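Local coordinates for protein eEF1A lysine and N-terminal methyltransferase (Homo sapiens, PDB 5WCJ) that methylates translation elongation factor eEF1A at its N terminus, through the C-terminal Rossmann-like domain present here, and at a lysine through the enzyme's N-terminal part, at residues A[68-73]-A[93-98]; A[44-49]-A[120-125]; A[59-64]-A[89-94]. All coordinates share one frame; numbering follows the deposited sequence.

From the N terminus, strand 44-49 comes first, then helix 55-63, strand 67-73, helix 76-85, strand 94-98 and, after another helix, strand 118-123. Contact 2 closes the longest loop, joining 44-49 to 120-125, and both other contacts are nested inside it. Contact 3 starts within that loop at 59-64 and ends at 89-94; contact 1 starts later at 68-73 and ends on 93-98, so the two loops cross, sharing Arg93 and Met94. Contacts 1 and 2 belong to one sheet in which 67-73 and 44-49 are neighbours, and both touch S-adenosylhomocysteine. Contact 3 ties helix 55-63 to the turn leading into strand 94-98.

Contact 1. Residues A[68-73]-A[93-98]; sequences CIDAVE and RMKVHI. With SAH (S-adenosyl-L-homocysteine), chain F.
With chi1 of 169° Glu73 sets CG anti to its backbone N, and a bend at chi2 (52°) swings CD away from Ile98, so that the carboxylate meets the ribose of S-adenosylhomocysteine. This acidic residue ends the second strand of a Rossmann-like methyltransferase sheet, where strand 67-73, helix 76-85 and strand 94-98 make a beta-alpha-beta unit. The two ribose hydroxyls are gripped separately: O3' donates to Glu73 OE1 at 2.6 Å and O2' to Glu73 OE2. Backbone amides of Leu51 and Asp75 also bond the carboxylate, which would help hold it for the cofactor.

Between the parallel strands five backbone hydrogen bonds alternate, from Ile69 N to Arg93 O through to Glu73 N to His97 O. On the face that carries Ile69 and Ala71 the neighbours are apolar: Ile69 and Met94 lie side by side, CD1 meeting SD at 3.9 Å, while the small Ala71 sets its CB 4.0 Å from Val96 CG2. The other face is more polar. Asp70 bonds Tyr118 through OD2, and its OD1 lies in the His97 ring plane, at the edge, 3.2 Å from His97 CE1.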
loop_
_atom_site.group_PDB
_atom_site.type_symbol
_atom_site.label_atom_id
_atom_site.label_comp_id
_atom_site.label_asym_id
_atom_site.label_seq_id
_atom_site.Cartn_x
_atom_site.Cartn_y
_atom_site.Cartn_z
ATOM N N CYS A 68 5.887 -0.680 -10.133
ATOM C CA CYS A 68 5.467 -2.017 -10.515
ATOM C C CYS A 68 4.568 -2.504 -9.395
ATOM O O CYS A 68 5.023 -2.648 -8.294
ATOM C CB CYS A 68 6.660 -2.953 -10.639
ATOM S SG CYS A 68 6.175 -4.565 -11.294
ATOM N N ILE A 69 3.299 -2.688 -9.699
ATOM C CA ILE A 69 2.285 -2.979 -8.682
ATOM C C ILE A 69 1.747 -4.388 -8.846
ATOM O O ILE A 69 1.327 -4.775 -9.932
ATOM C CB ILE A 69 1.139 -1.982 -8.795
ATOM C CG1 ILE A 69 1.662 -0.549 -8.554
ATOM C CG2 ILE A 69 -0.012 -2.357 -7.862
ATOM C CD1 ILE A 69 0.661 0.547 -8.886
ATOM N N ASP A 70 1.701 -5.125 -7.737
ATOM C CA ASP A 70 0.915 -6.352 -7.612
ATOM C C ASP A 70 -0.272 -6.023 -6.699
ATOM O O ASP A 70 -0.070 -5.564 -5.581
ATOM C CB ASP A 70 1.759 -7.443 -6.991
ATOM C CG ASP A 70 2.780 -8.027 -7.964
ATOM O OD1 ASP A 70 2.360 -8.511 -9.034
ATOM O OD2 ASP A 70 3.987 -8.064 -7.636
ATOM N N ALA A 71 -1.478 -6.184 -7.213
ATOM C CA ALA A 71 -2.702 -5.924 -6.470
ATOM C C ALA A 71 -3.386 -7.259 -6.208
ATOM O O ALA A 71 -3.506 -8.087 -7.114
ATOM C CB ALA A 71 -3.611 -5.000 -7.243
ATOM N N VAL A 72 -3.792 -7.487 -4.969
ATOM C CA VAL A 72 -4.474 -8.723 -4.601
ATOM C C VAL A 72 -5.901 -8.396 -4.173
ATOM O O VAL A 72 -6.119 -7.521 -3.360
ATOM C CB VAL A 72 -3.707 -9.451 -3.489
ATOM C CG1 VAL A 72 -4.384 -10.769 -3.153
ATOM C CG2 VAL A 72 -2.266 -9.650 -3.910
ATOM N N GLU A 73 -6.882 -9.064 -4.763
ATOM C CA GLU A 73 -8.274 -8.756 -4.541
ATOM C C GLU A 73 -9.045 -10.075 -4.412
ATOM O O GLU A 73 -8.914 -10.941 -5.266
ATOM C CB GLU A 73 -8.825 -7.932 -5.723
ATOM C CG GLU A 73 -10.334 -7.747 -5.769
ATOM C CD GLU A 73 -10.914 -7.208 -4.478
ATOM O OE1 GLU A 73 -10.361 -6.208 -3.927
ATOM O OE2 GLU A 73 -11.949 -7.753 -4.000
ATOM N N ARG A 93 3.360 -3.461 -15.828
ATOM C CA ARG A 93 3.617 -2.835 -14.525
ATOM C C ARG A 93 2.475 -2.919 -13.497
ATOM O O ARG A 93 2.627 -2.381 -12.411
ATOM C CB ARG A 93 3.862 -1.330 -14.718
ATOM C CG ARG A 93 5.034 -0.963 -15.592
ATOM C CD ARG A 93 5.394 0.509 -15.430
ATOM N NE ARG A 93 4.347 1.464 -15.841
ATOM C CZ ARG A 93 3.718 2.351 -15.057
ATOM N NH1 ARG A 93 3.941 2.445 -13.736
ATOM N NH2 ARG A 93 2.837 3.178 -15.605
ATOM N N MET A 94 1.318 -3.446 -13.860
ATOM C CA MET A 94 0.230 -3.611 -12.875
ATOM C C MET A 94 -0.521 -4.887 -13.120
ATOM O O MET A 94 -1.191 -5.044 -14.158
ATOM C CB MET A 94 -0.743 -2.441 -12.875
ATOM C CG MET A 94 -1.773 -2.554 -11.726
ATOM S SD MET A 94 -2.199 -0.938 -11.117
ATOM C CE MET A 94 -2.762 -0.097 -12.587
ATOM N N LYS A 95 -0.392 -5.814 -12.172
ATOM C CA LYS A 95 -1.017 -7.122 -12.255
ATOM C C LYS A 95 -1.973 -7.284 -11.079
ATOM O O LYS A 95 -1.627 -6.919 -9.954
ATOM C CB LYS A 95 0.035 -8.225 -12.147
ATOM C CG LYS A 95 1.089 -8.253 -13.243
ATOM C CD LYS A 95 0.504 -8.670 -14.580
ATOM C CE LYS A 95 1.559 -8.635 -15.677
ATOM N NZ LYS A 95 0.896 -8.580 -17.000
ATOM N N VAL A 96 -3.134 -7.868 -11.337
ATOM C CA VAL A 96 -4.114 -8.155 -10.301
ATOM C C VAL A 96 -4.219 -9.665 -10.147
ATOM O O VAL A 96 -4.315 -10.397 -11.130
ATOM C CB VAL A 96 -5.478 -7.521 -10.581
ATOM C CG1 VAL A 96 -6.489 -7.876 -9.481
ATOM C CG2 VAL A 96 -5.343 -6.008 -10.648
ATOM N N HIS A 97 -4.144 -10.114 -8.906
ATOM C CA HIS A 97 -4.305 -11.524 -8.565
ATOM C C HIS A 97 -5.595 -11.671 -7.764
ATOM O O HIS A 97 -5.814 -10.940 -6.789
ATOM C CB HIS A 97 -3.114 -11.974 -7.761
ATOM C CG HIS A 97 -1.806 -11.778 -8.459
ATOM N ND1 HIS A 97 -1.101 -10.588 -8.406
ATOM C CD2 HIS A 97 -1.077 -12.611 -9.238
ATOM C CE1 HIS A 97 0.007 -10.706 -9.121
ATOM N NE2 HIS A 97 0.040 -11.920 -9.643
ATOM N N ILE A 98 -6.458 -12.602 -8.167
ATOM C CA ILE A 98 -7.700 -12.861 -7.464
ATOM C C ILE A 98 -7.399 -13.929 -6.422
ATOM O O ILE A 98 -7.160 -15.071 -6.770
ATOM C CB ILE A 98 -8.852 -13.275 -8.403
ATOM C CG1 ILE A 98 -9.126 -12.164 -9.432
ATOM C CG2 ILE A 98 -10.126 -13.539 -7.603
ATOM C CD1 ILE A 98 -9.478 -10.802 -8.821
HETATM C CG SAH F . -11.196 -0.499 -0.444
HETATM S SD SAH F . -12.574 -1.673 -0.574
HETATM C "C5'" SAH F . -11.968 -3.134 0.310
HETATM C "C4'" SAH F . -11.486 -4.148 -0.709
HETATM O "O4'" SAH F . -10.881 -5.259 -0.002
HETATM C "C3'" SAH F . -12.621 -4.743 -1.564
HETATM O "O3'" SAH F . -12.246 -4.737 -2.936
HETATM C "C2'" SAH F . -12.739 -6.174 -1.027
HETATM O "O2'" SAH F . -13.173 -7.160 -1.957
HETATM C "C1'" SAH F . -11.282 -6.432 -0.672
HETATM N N9 SAH F . -11.048 -7.555 0.231
HETATM C C8 SAH F . -11.804 -7.923 1.315
HETATM N N7 SAH F . -11.310 -8.930 1.994
HETATM C C5 SAH F . -10.149 -9.248 1.310
HETATM C C6 SAH F . -9.154 -10.214 1.529
HETATM N N6 SAH F . -9.168 -11.084 2.572
HETATM N N1 SAH F . -8.133 -10.273 0.650
HETATM C C2 SAH F . -8.115 -9.420 -0.388
HETATM N N3 SAH F . -8.988 -8.452 -0.687
HETATM C C4 SAH F . -9.984 -8.414 0.211
#

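Contact 2. Residues A[44-49]-A[120-125]. With SAH (S-adenosyl-L-homocysteine), chain F.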
loop_
_atom_site.group_PDB
_atom_site.type_symbol
_atom_site.label_atom_id
_atom_site.label_comp_id
_atom_site.label_asym_id
_atom_site.label_seq_id
_atom_site.Cartn_x
_atom_site.Cartn_y
_atom_site.Cartn_z
ATOM N N LEU A 44 9.956 1.233 -8.169
ATOM C CA LEU A 44 9.320 1.077 -6.868
ATOM C C LEU A 44 8.440 -0.140 -7.006
ATOM O O LEU A 44 7.631 -0.174 -7.910
ATOM C CB LEU A 44 8.492 2.330 -6.614
ATOM C CG LEU A 44 7.747 2.522 -5.306
ATOM C CD1 LEU A 44 8.742 2.640 -4.178
ATOM C CD2 LEU A 44 6.875 3.773 -5.396
ATOM N N ALA A 45 8.632 -1.136 -6.147
ATOM C CA ALA A 45 7.797 -2.330 -6.122
ATOM C C ALA A 45 6.746 -2.195 -5.001
ATOM O O ALA A 45 7.111 -2.018 -3.826
ATOM C CB ALA A 45 8.662 -3.547 -5.901
ATOM N N LEU A 46 5.471 -2.294 -5.360
ATOM C CA LEU A 46 4.378 -2.090 -4.419
ATOM C C LEU A 46 3.364 -3.225 -4.484
ATOM O O LEU A 46 2.884 -3.586 -5.567
ATOM C CB LEU A 46 3.684 -0.747 -4.691
ATOM C CG LEU A 46 2.242 -0.608 -4.189
ATOM C CD1 LEU A 46 2.235 -0.267 -2.716
ATOM C CD2 LEU A 46 1.471 0.463 -4.953
ATOM N N LEU A 47 3.012 -3.758 -3.309
ATOM C CA LEU A 47 1.976 -4.763 -3.174
ATOM C C LEU A 47 0.787 -4.045 -2.536
ATOM O O LEU A 47 0.942 -3.382 -1.504
ATOM C CB LEU A 47 2.447 -5.886 -2.240
ATOM C CG LEU A 47 1.405 -6.947 -1.861
ATOM C CD1 LEU A 47 0.935 -7.723 -3.083
ATOM C CD2 LEU A 47 2.024 -7.888 -0.859
ATOM N N VAL A 48 -0.378 -4.170 -3.135
ATOM C CA VAL A 48 -1.591 -3.566 -2.590
ATOM C C VAL A 48 -2.634 -4.648 -2.394
ATOM O O VAL A 48 -2.961 -5.356 -3.334
ATOM C CB VAL A 48 -2.171 -2.452 -3.508
ATOM C CG1 VAL A 48 -3.389 -1.811 -2.833
ATOM C CG2 VAL A 48 -1.121 -1.438 -3.849
ATOM N N VAL A 49 -3.152 -4.778 -1.173
ATOM C CA VAL A 49 -4.203 -5.744 -0.887
ATOM C C VAL A 49 -5.481 -4.982 -0.709
ATOM O O VAL A 49 -5.566 -4.102 0.171
ATOM C CB VAL A 49 -3.916 -6.550 0.389
ATOM C CG1 VAL A 49 -4.987 -7.606 0.572
ATOM C CG2 VAL A 49 -2.517 -7.144 0.306
ATOM N N VAL A 120 7.018 -1.194 -0.763
ATOM C CA VAL A 120 5.843 -0.711 -0.087
ATOM C C VAL A 120 4.795 -1.814 -0.105
ATOM O O VAL A 120 4.535 -2.408 -1.136
ATOM C CB VAL A 120 5.237 0.540 -0.780
ATOM C CG1 VAL A 120 3.998 1.027 -0.027
ATOM C CG2 VAL A 120 6.242 1.666 -0.903
ATOM N N ILE A 121 4.166 -2.046 1.036
ATOM C CA ILE A 121 3.023 -2.929 1.117
ATOM C C ILE A 121 1.866 -2.132 1.711
ATOM O O ILE A 121 1.992 -1.577 2.802
ATOM C CB ILE A 121 3.322 -4.195 1.957
ATOM C CG1 ILE A 121 4.454 -5.025 1.325
ATOM C CG2 ILE A 121 2.074 -5.031 2.137
ATOM C CD1 ILE A 121 4.913 -6.170 2.210
ATOM N N MET A 122 0.749 -2.088 0.992
ATOM C CA MET A 122 -0.442 -1.361 1.432
ATOM C C MET A 122 -1.571 -2.327 1.694
ATOM O O MET A 122 -1.907 -3.143 0.812
ATOM C CB MET A 122 -0.872 -0.330 0.381
ATOM C CG MET A 122 0.071 0.838 0.219
ATOM S SD MET A 122 -0.601 2.014 -0.999
ATOM C CE MET A 122 0.614 3.317 -0.889
ATOM N N PHE A 123 -2.197 -2.200 2.872
ATOM C CA PHE A 123 -3.447 -2.916 3.175
ATOM C C PHE A 123 -4.586 -1.931 3.157
ATOM O O PHE A 123 -4.645 -1.036 4.014
ATOM C CB PHE A 123 -3.385 -3.581 4.553
ATOM C CG PHE A 123 -2.534 -4.832 4.634
ATOM C CD1 PHE A 123 -1.796 -5.317 3.558
ATOM C CD2 PHE A 123 -2.459 -5.526 5.846
ATOM C CE1 PHE A 123 -1.034 -6.450 3.668
ATOM C CE2 PHE A 123 -1.691 -6.672 5.945
ATOM C CZ PHE A 123 -0.961 -7.107 4.874
ATOM N N ASP A 124 -5.487 -2.108 2.185
ATOM C CA ASP A 124 -6.713 -1.331 2.042
ATOM C C ASP A 124 -7.846 -2.330 1.978
ATOM O O ASP A 124 -8.627 -2.363 1.023
ATOM C CB ASP A 124 -6.623 -0.486 0.751
ATOM C CG ASP A 124 -7.670 0.607 0.647
ATOM O OD1 ASP A 124 -8.222 1.020 1.681
ATOM O OD2 ASP A 124 -7.928 1.067 -0.519
ATOM N N VAL A 125 -7.887 -3.204 2.974
ATOM C CA VAL A 125 -8.774 -4.360 2.943
ATOM C C VAL A 125 -9.920 -4.166 3.931
ATOM O O VAL A 125 -9.699 -3.752 5.068
ATOM C CB VAL A 125 -7.996 -5.680 3.090
ATOM C CG1 VAL A 125 -6.998 -5.645 4.214
ATOM C CG2 VAL A 125 -8.933 -6.867 3.236
HETATM C CG SAH F . -11.196 -0.499 -0.444
HETATM S SD SAH F . -12.574 -1.673 -0.574
HETATM C "C5'" SAH F . -11.968 -3.134 0.310
HETATM C "C4'" SAH F . -11.486 -4.148 -0.709
HETATM O "O4'" SAH F . -10.881 -5.259 -0.002
HETATM C "C3'" SAH F . -12.621 -4.743 -1.564
HETATM O "O3'" SAH F . -12.246 -4.737 -2.936
HETATM C "C2'" SAH F . -12.739 -6.174 -1.027
HETATM O "O2'" SAH F . -13.173 -7.160 -1.957
HETATM C "C1'" SAH F . -11.282 -6.432 -0.672
HETATM N N9 SAH F . -11.048 -7.555 0.231
HETATM C C8 SAH F . -11.804 -7.923 1.315
HETATM N N7 SAH F . -11.310 -8.930 1.994
HETATM C C5 SAH F . -10.149 -9.248 1.310
HETATM C C6 SAH F . -9.154 -10.214 1.529
HETATM N N6 SAH F . -9.168 -11.084 2.572
HETATM N N1 SAH F . -8.133 -10.273 0.650
HETATM C C2 SAH F . -8.115 -9.420 -0.388
HETATM N N3 SAH F . -8.988 -8.452 -0.687
HETATM C C4 SAH F . -9.984 -8.414 0.211
#
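One side of the S-adenosylhomocysteine pocket is formed at the C-terminal ends of the first and fourth strands of the Rossmann-like methyltransferase sheet, 44-49 and 118-123, which run parallel at the centre of the domain. Their backbones join by five hydrogen bonds, beginning with Val120 N to Ala45 O; the last, Asp124 N to Val49 O at 2.8 Å, extends the pairing to the loop that meets the ligand.

Apolar residues, most of them branched, suit both faces, since each face of this inner sheet is buried. On the face of Leu46 and Val48, Leu46 in one of its two conformers crosses Val120, its CD1 also lying 3.8 Å from Met122 CG. Helix 55-63 packs here through Val60 on Leu46 and Leu56 on Met122. On the other face Leu47 lies beside Ile121, and Val49 beside Phe123, whose CE1 is 3.7 Å from Val49 CG2; Phe141 and Phe160 meet the Phe123 ring edge-to-face.

Beyond the strands the side chains divide their tasks. Asp124 CG, anti to its backbone N (chi1 -166°), stands 3.9 Å from SAH CG, while the buried carboxylate bonds His22, His23 and Asn163. The adenine meets two valines: Val49 CG1 lies 3.7 Å from SAH C2, and Val125 CG2 approaches SAH C5 to 3.3 Å.

Contact 3. Residues A[59-64]-A[89-94]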
loop_
_atom_site.group_PDB
_atom_site.type_symbol
_atom_site.label_atom_id
_atom_site.label_comp_id
_atom_site.label_asym_id
_atom_site.label_seq_id
_atom_site.Cartn_x
_atom_site.Cartn_y
_atom_site.Cartn_z
ATOM N N PHE A 59 -3.871 5.376 -9.289
ATOM C CA PHE A 59 -3.179 6.643 -9.030
ATOM C C PHE A 59 -1.666 6.441 -9.033
ATOM O O PHE A 59 -0.933 7.213 -9.662
ATOM C CB PHE A 59 -3.602 7.273 -7.713
ATOM C CG PHE A 59 -2.949 8.606 -7.446
ATOM C CD1 PHE A 59 -1.676 8.686 -6.867
ATOM C CD2 PHE A 59 -3.609 9.785 -7.776
ATOM C CE1 PHE A 59 -1.075 9.927 -6.612
ATOM C CE2 PHE A 59 -3.016 11.020 -7.517
ATOM C CZ PHE A 59 -1.752 11.088 -6.941
ATOM N N VAL A 60 -1.196 5.402 -8.354
ATOM C CA VAL A 60 0.245 5.156 -8.252
ATOM C C VAL A 60 0.784 4.809 -9.647
ATOM O O VAL A 60 1.812 5.331 -10.063
ATOM C CB VAL A 60 0.555 4.046 -7.217
ATOM C CG1 VAL A 60 2.017 3.649 -7.226
ATOM C CG2 VAL A 60 0.127 4.523 -5.818
ATOM N N HIS A 61 0.089 3.932 -10.359
ATOM C CA HIS A 61 0.491 3.536 -11.717
ATOM C C HIS A 61 0.633 4.756 -12.607
ATOM O O HIS A 61 1.619 4.897 -13.308
ATOM C CB HIS A 61 -0.546 2.593 -12.314
ATOM C CG HIS A 61 -0.307 2.253 -13.749
ATOM N ND1 HIS A 61 0.559 1.255 -14.142
ATOM C CD2 HIS A 61 -0.839 2.765 -14.886
ATOM C CE1 HIS A 61 0.554 1.168 -15.462
ATOM N NE2 HIS A 61 -0.283 2.075 -15.939
ATOM N N ASP A 62 -0.352 5.639 -12.556
ATOM C CA ASP A 62 -0.397 6.843 -13.428
ATOM C C ASP A 62 0.595 7.933 -13.044
ATOM O O ASP A 62 1.081 8.657 -13.920
ATOM C CB ASP A 62 -1.808 7.455 -13.441
ATOM C CG ASP A 62 -2.820 6.623 -14.239
ATOM O OD1 ASP A 62 -2.430 5.706 -14.994
ATOM O OD2 ASP A 62 -4.023 6.916 -14.118
ATOM N N HIS A 63 0.883 8.089 -11.751
ATOM C CA HIS A 63 1.759 9.168 -11.291
ATOM C C HIS A 63 3.218 8.744 -11.088
ATOM O O HIS A 63 4.102 9.600 -11.055
ATOM C CB HIS A 63 1.201 9.807 -10.018
ATOM C CG HIS A 63 0.044 10.709 -10.279
ATOM N ND1 HIS A 63 -1.240 10.238 -10.473
ATOM C CD2 HIS A 63 -0.012 12.052 -10.451
ATOM C CE1 HIS A 63 -2.044 11.259 -10.719
ATOM N NE2 HIS A 63 -1.324 12.368 -10.705
ATOM N N PHE A 64 3.455 7.444 -10.925
ATOM C CA PHE A 64 4.797 6.915 -10.760
ATOM C C PHE A 64 5.101 5.987 -11.944
ATOM O O PHE A 64 4.892 4.769 -11.867
ATOM C CB PHE A 64 4.921 6.179 -9.410
ATOM C CG PHE A 64 4.730 7.067 -8.205
ATOM C CD1 PHE A 64 3.462 7.462 -7.806
ATOM C CD2 PHE A 64 5.818 7.489 -7.452
ATOM C CE1 PHE A 64 3.277 8.270 -6.701
ATOM C CE2 PHE A 64 5.641 8.291 -6.331
ATOM C CZ PHE A 64 4.370 8.701 -5.964
ATOM N N SER A 89 -6.972 -0.962 -15.609
ATOM C CA SER A 89 -6.465 -1.981 -16.528
ATOM C C SER A 89 -5.171 -2.556 -16.012
ATOM O O SER A 89 -4.479 -1.934 -15.217
ATOM C CB SER A 89 -6.242 -1.400 -17.938
ATOM O OG SER A 89 -5.268 -0.385 -17.863
ATOM N N GLN A 90 -4.886 -3.768 -16.449
ATOM C CA GLN A 90 -3.649 -4.442 -16.137
ATOM C C GLN A 90 -2.688 -4.229 -17.256
ATOM O O GLN A 90 -3.108 -3.977 -18.396
ATOM C CB GLN A 90 -3.914 -5.916 -15.920
ATOM C CG GLN A 90 -4.786 -6.119 -14.686
ATOM C CD GLN A 90 -4.953 -7.572 -14.345
ATOM O OE1 GLN A 90 -3.985 -8.226 -13.998
ATOM N NE2 GLN A 90 -6.183 -8.079 -14.448
ATOM N N SER A 91 -1.408 -4.321 -16.917
ATOM C CA SER A 91 -0.296 -4.114 -17.856
ATOM C C SER A 91 0.931 -4.812 -17.321
ATOM O O SER A 91 0.868 -5.440 -16.256
ATOM C CB SER A 91 -0.010 -2.608 -18.012
ATOM O OG SER A 91 0.517 -2.051 -16.810
ATOM N N ASP A 92 2.051 -4.684 -18.030
ATOM C CA ASP A 92 3.342 -5.200 -17.549
ATOM C C ASP A 92 3.745 -4.691 -16.150
ATOM O O ASP A 92 4.359 -5.418 -15.387
ATOM C CB ASP A 92 4.458 -4.851 -18.546
ATOM N N ARG A 93 3.360 -3.461 -15.828
ATOM C CA ARG A 93 3.617 -2.835 -14.525
ATOM C C ARG A 93 2.475 -2.919 -13.497
ATOM O O ARG A 93 2.627 -2.381 -12.411
ATOM C CB ARG A 93 3.862 -1.330 -14.718
ATOM C CG ARG A 93 5.034 -0.963 -15.592
ATOM C CD ARG A 93 5.394 0.509 -15.430
ATOM N NE ARG A 93 4.347 1.464 -15.841
ATOM C CZ ARG A 93 3.718 2.351 -15.057
ATOM N NH1 ARG A 93 3.941 2.445 -13.736
ATOM N NH2 ARG A 93 2.837 3.178 -15.605
ATOM N N MET A 94 1.318 -3.446 -13.860
ATOM C CA MET A 94 0.230 -3.611 -12.875
ATOM C C MET A 94 -0.521 -4.887 -13.120
ATOM O O MET A 94 -1.191 -5.044 -14.158
ATOM C CB MET A 94 -0.743 -2.441 -12.875
ATOM C CG MET A 94 -1.773 -2.554 -11.726
ATOM S SD MET A 94 -2.199 -0.938 -11.117
ATOM C CE MET A 94 -2.762 -0.097 -12.587
HETATM O O HOH W 1 2.278 0.320 -11.932
#
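The C-terminal end of helix 55-63 rests against the type I beta turn Ser91 to Met94, where the imidazole of His61 is stacked on the guanidinium of Arg93. The two side chains cross at about a right angle, yet their flat groups are almost parallel, with planes 7° apart and centres separated by 3.8 Å. The overlap is offset: Arg93 NH2 stands over one face of the ring toward its rim, 3.0 Å from His61 CE1. Arginine suits this place because it can lay its flat face on the ring while its N-H groups point outward in its own plane. Arg93 NH2 thus donates to His61 O at 3.1 Å, reaching that oxygen from above the carbonyl plane, and NH1 adds a weak bond to the same oxygen. NH1 also bonds Ser67 O.

In the Rossmann-like fold this helix links the first and second strands along the chain and packs on the sheet, and the turn feeds the edge strand 94-98, so the stack joins a helix end to a strand entrance. The bond from CA to CB of His61 points toward the turn, and CG, anti to the backbone N (chi1 173°), continues to the ring. A water held in the ring plane, 3.0 Å from His61 ND1, donates to Arg93 O and so bridges imidazole and backbone. Met94 bends at chi3 (56°), and its CE packs 3.5 Å from His61 CB, a flexible apolar side chain filling in beside the histidine. An alanine in place of Arg93 would probably leave His61 O and Ser67 O without these donors and set the His61 ring freer to turn. Ser91 OG, 3.5 Å from His61 CE1, also accepts weak bonds from the amides of Arg93 and Met94.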